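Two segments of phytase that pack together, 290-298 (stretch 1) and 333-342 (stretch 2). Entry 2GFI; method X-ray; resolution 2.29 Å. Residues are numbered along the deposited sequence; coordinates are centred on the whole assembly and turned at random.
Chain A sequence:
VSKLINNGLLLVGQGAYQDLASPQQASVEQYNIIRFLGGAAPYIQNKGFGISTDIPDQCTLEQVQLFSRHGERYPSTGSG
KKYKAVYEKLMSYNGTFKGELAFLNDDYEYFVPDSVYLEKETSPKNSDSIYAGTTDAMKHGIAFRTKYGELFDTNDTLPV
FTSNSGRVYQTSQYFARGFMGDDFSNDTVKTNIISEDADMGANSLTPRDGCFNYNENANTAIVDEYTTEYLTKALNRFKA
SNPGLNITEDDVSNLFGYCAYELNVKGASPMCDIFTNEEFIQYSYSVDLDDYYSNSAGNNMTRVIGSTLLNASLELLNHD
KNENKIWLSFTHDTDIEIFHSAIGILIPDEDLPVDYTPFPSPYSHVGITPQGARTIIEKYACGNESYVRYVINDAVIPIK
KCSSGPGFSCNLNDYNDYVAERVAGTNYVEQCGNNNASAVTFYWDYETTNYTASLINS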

# COMPACT_ATOMS: atom_id res chain seq x y z
N ASP A 290 4.04 31.70 10.08
CA ASP A 290 3.06 32.30 10.95
C ASP A 290 3.00 31.58 12.31
O ASP A 290 3.05 32.22 13.35
CB ASP A 290 1.70 32.28 10.26
CG ASP A 290 0.64 32.91 11.10
OD1 ASP A 290 0.95 33.92 11.77
OD2 ASP A 290 -0.54 32.47 11.17
N ASP A 291 2.91 30.25 12.32
CA ASP A 291 2.82 29.57 13.61
C ASP A 291 4.13 29.55 14.36
O ASP A 291 4.12 29.60 15.58
CB ASP A 291 2.30 28.16 13.45
CG ASP A 291 0.89 28.13 12.93
OD1 ASP A 291 0.13 29.10 13.15
OD2 ASP A 291 0.47 27.17 12.26
N TYR A 292 5.25 29.50 13.65
CA TYR A 292 6.52 29.56 14.36
C TYR A 292 6.64 30.90 15.10
O TYR A 292 7.01 30.92 16.28
CB TYR A 292 7.73 29.34 13.46
CG TYR A 292 9.02 29.61 14.23
CD1 TYR A 292 9.55 28.64 15.09
CD2 TYR A 292 9.67 30.85 14.12
CE1 TYR A 292 10.72 28.88 15.80
CE2 TYR A 292 10.83 31.10 14.83
CZ TYR A 292 11.36 30.10 15.67
OH TYR A 292 12.50 30.34 16.40
N TYR A 293 6.28 31.99 14.43
CA TYR A 293 6.48 33.33 14.99
C TYR A 293 5.39 33.79 15.95
O TYR A 293 5.58 34.73 16.72
CB TYR A 293 6.69 34.36 13.87
CG TYR A 293 8.08 34.33 13.31
CD1 TYR A 293 9.14 34.87 14.03
CD2 TYR A 293 8.34 33.73 12.04
CE1 TYR A 293 10.42 34.84 13.53
CE2 TYR A 293 9.61 33.69 11.53
CZ TYR A 293 10.65 34.26 12.29
OH TYR A 293 11.93 34.28 11.83
N SER A 294 4.25 33.11 15.89
CA SER A 294 3.13 33.42 16.75
C SER A 294 3.04 32.48 17.93
O SER A 294 2.81 32.92 19.05
CB SER A 294 1.84 33.35 15.93
OG SER A 294 2.05 34.08 14.76
N ASN A 295 3.20 31.19 17.67
CA ASN A 295 2.91 30.16 18.67
C ASN A 295 4.11 29.38 19.16
O ASN A 295 3.95 28.48 19.97
CB ASN A 295 1.90 29.14 18.14
CG ASN A 295 0.70 29.79 17.51
OD1 ASN A 295 0.26 30.84 17.95
ND2 ASN A 295 0.15 29.13 16.47
N SER A 296 5.28 29.69 18.64
CA SER A 296 6.47 28.96 19.01
C SER A 296 7.61 29.91 19.34
O SER A 296 7.39 31.08 19.69
CB SER A 296 6.83 27.99 17.89
OG SER A 296 7.68 26.97 18.35
N ALA A 297 8.84 29.44 19.23
CA ALA A 297 10.00 30.15 19.73
C ALA A 297 10.29 31.48 19.01
O ALA A 297 11.13 32.26 19.46
CB ALA A 297 11.24 29.23 19.71
N GLY A 298 9.61 31.71 17.90
CA GLY A 298 9.68 33.00 17.21
C GLY A 298 9.11 34.10 18.09
O GLY A 298 9.52 35.24 18.01
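Stretch 2 333-342: DTDIEIFHSA

Stretch 2 of this phytase, 333-342, is helical throughout and lies across the C-terminal end of helix 290-295, with an angle of 73° between their N-to-C directions (signed crossing angle -73°) and a closest axial approach of 9.9 Å. The contact is small, burying 333 Å² over both sides, and is concentrated where the first helix gives out: the CA atoms of Asn295 and Ile338 are 5.3 Å apart, those of Ser296 and Ser341 4.9 Å. Ser296, at phi/psi -133/-156, is the first residue to leave helical geometry.

Asn295 is the centre of the contact and has the largest area covered by the other stretch. Its CA-to-CB bond points toward stretch 2, and with chi1 m (-49°) and chi2 -34° its amide meets the side chain of Glu337, Asn295 ND2 donating to Glu337 OE2 at 2.7 Å with an N-H...acceptor angle of 152°. On the other side of the same amide, Asn295 OD1 rests 3.6 Å from the methyl Thr334 CG2, on a chain with chi1 m. Glu337 also points toward stretch 1; its chi1 of -96° lies between wells, chi2 is t, and chi3 is 123°. In this pose its carboxylate reaches both Asn295 and, one helical turn earlier, Asp291, with Glu337 OE1 3.2 Å from Asp291 CB. Asp291 is m and also points toward stretch 2, which leaves two acidic groups close together, Asp291 OD2 and Glu337 OE2 being 4.2 Å apart; Glu337 OE1 is hydrogen-bonded elsewhere in the structure.

The backbone of Asn295 packs directly on the helix. Asn295 O is 3.3 Å from Ile338 N, but the angle is too poor for a hydrogen bond, and Ile338 N instead donates to Thr334 O at 3.0 Å within its own helix. The same Asn295 O receives a CA-H...O contact from Ile338 CA at 3.4 Å. Ile338, m then t, points sideways, its CG1 4.3 Å from Asn295 CB.

One turn on, Ser341 points toward stretch 1 with chi1 t (-162°), placing its OG 3.4 Å from Ser296 C and 3.3 Å from Ala297 N. The latter pair is again badly angled and makes no hydrogen bond. Ser296 is also t (-161°), and its OG stays 4.1 Å from Ser341 OG; a water bridges the stretches instead, 2.6 Å from Ser296 OG and 2.6 Å from Glu337 O, to which it donates. Phe339 and Tyr292 point away from the contact.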

# COMPACT_ATOMS: atom_id res chain seq x y z
N ASP A 333 -4.50 23.41 19.05
CA ASP A 333 -3.18 23.34 18.45
C ASP A 333 -2.26 24.38 19.05
O ASP A 333 -1.08 24.09 19.36
CB ASP A 333 -3.26 23.47 16.92
CG ASP A 333 -4.06 24.69 16.46
OD1 ASP A 333 -4.65 25.43 17.28
OD2 ASP A 333 -4.15 24.97 15.25
N THR A 334 -2.80 25.58 19.26
CA THR A 334 -2.04 26.71 19.73
C THR A 334 -1.42 26.42 21.08
O THR A 334 -0.29 26.78 21.33
CB THR A 334 -2.91 27.97 19.77
OG1 THR A 334 -3.28 28.32 18.43
CG2 THR A 334 -2.06 29.18 20.19
N ASP A 335 -2.14 25.70 21.92
CA ASP A 335 -1.68 25.46 23.27
C ASP A 335 -0.63 24.41 23.27
O ASP A 335 0.36 24.49 24.02
CB ASP A 335 -2.86 25.06 24.11
CG ASP A 335 -3.89 26.13 24.11
OD1 ASP A 335 -3.56 27.20 24.67
OD2 ASP A 335 -5.01 26.03 23.52
N ILE A 336 -0.82 23.43 22.38
CA ILE A 336 0.14 22.37 22.20
C ILE A 336 1.38 22.91 21.53
O ILE A 336 2.46 22.44 21.82
CB ILE A 336 -0.47 21.22 21.40
CG1 ILE A 336 -1.64 20.63 22.20
CG2 ILE A 336 0.59 20.16 21.10
CD1 ILE A 336 -2.43 19.56 21.46
N GLU A 337 1.23 23.88 20.62
CA GLU A 337 2.40 24.49 19.98
C GLU A 337 3.22 25.25 20.97
O GLU A 337 4.43 25.12 20.99
CB GLU A 337 2.05 25.46 18.85
CG GLU A 337 2.09 24.81 17.52
CD GLU A 337 2.03 25.80 16.40
OE1 GLU A 337 2.97 25.79 15.55
OE2 GLU A 337 1.01 26.53 16.36
N ILE A 338 2.55 26.07 21.77
CA ILE A 338 3.21 26.83 22.81
C ILE A 338 3.84 25.89 23.84
O ILE A 338 4.97 26.08 24.24
CB ILE A 338 2.20 27.81 23.45
CG1 ILE A 338 1.75 28.87 22.42
CG2 ILE A 338 2.77 28.40 24.73
CD1 ILE A 338 0.49 29.63 22.81
N PHE A 339 3.10 24.86 24.23
CA PHE A 339 3.67 23.78 25.05
C PHE A 339 5.00 23.30 24.46
O PHE A 339 6.00 23.28 25.15
CB PHE A 339 2.64 22.64 25.19
CG PHE A 339 3.06 21.51 26.09
CD1 PHE A 339 4.09 21.65 27.02
CD2 PHE A 339 2.35 20.31 26.05
CE1 PHE A 339 4.42 20.58 27.87
CE2 PHE A 339 2.72 19.22 26.90
CZ PHE A 339 3.73 19.37 27.81
N HIS A 340 5.01 22.97 23.16
CA HIS A 340 6.22 22.53 22.44
C HIS A 340 7.31 23.55 22.33
O HIS A 340 8.49 23.21 22.25
CB HIS A 340 5.88 21.99 21.03
CG HIS A 340 5.44 20.56 21.04
ND1 HIS A 340 6.32 19.51 20.85
CD2 HIS A 340 4.23 20.01 21.29
CE1 HIS A 340 5.66 18.37 20.96
NE2 HIS A 340 4.39 18.64 21.23
N SER A 341 6.93 24.82 22.35
CA SER A 341 7.93 25.89 22.47
C SER A 341 8.78 25.67 23.74
O SER A 341 9.99 25.87 23.73
CB SER A 341 7.24 27.24 22.54
OG SER A 341 8.17 28.26 22.26
N ALA A 342 8.14 25.23 24.82
CA ALA A 342 8.89 24.93 26.00
C ALA A 342 9.47 23.51 25.99
O ALA A 342 10.59 23.35 26.46
CB ALA A 342 8.08 25.19 27.26
O HOH W 1 6.18 24.93 19.05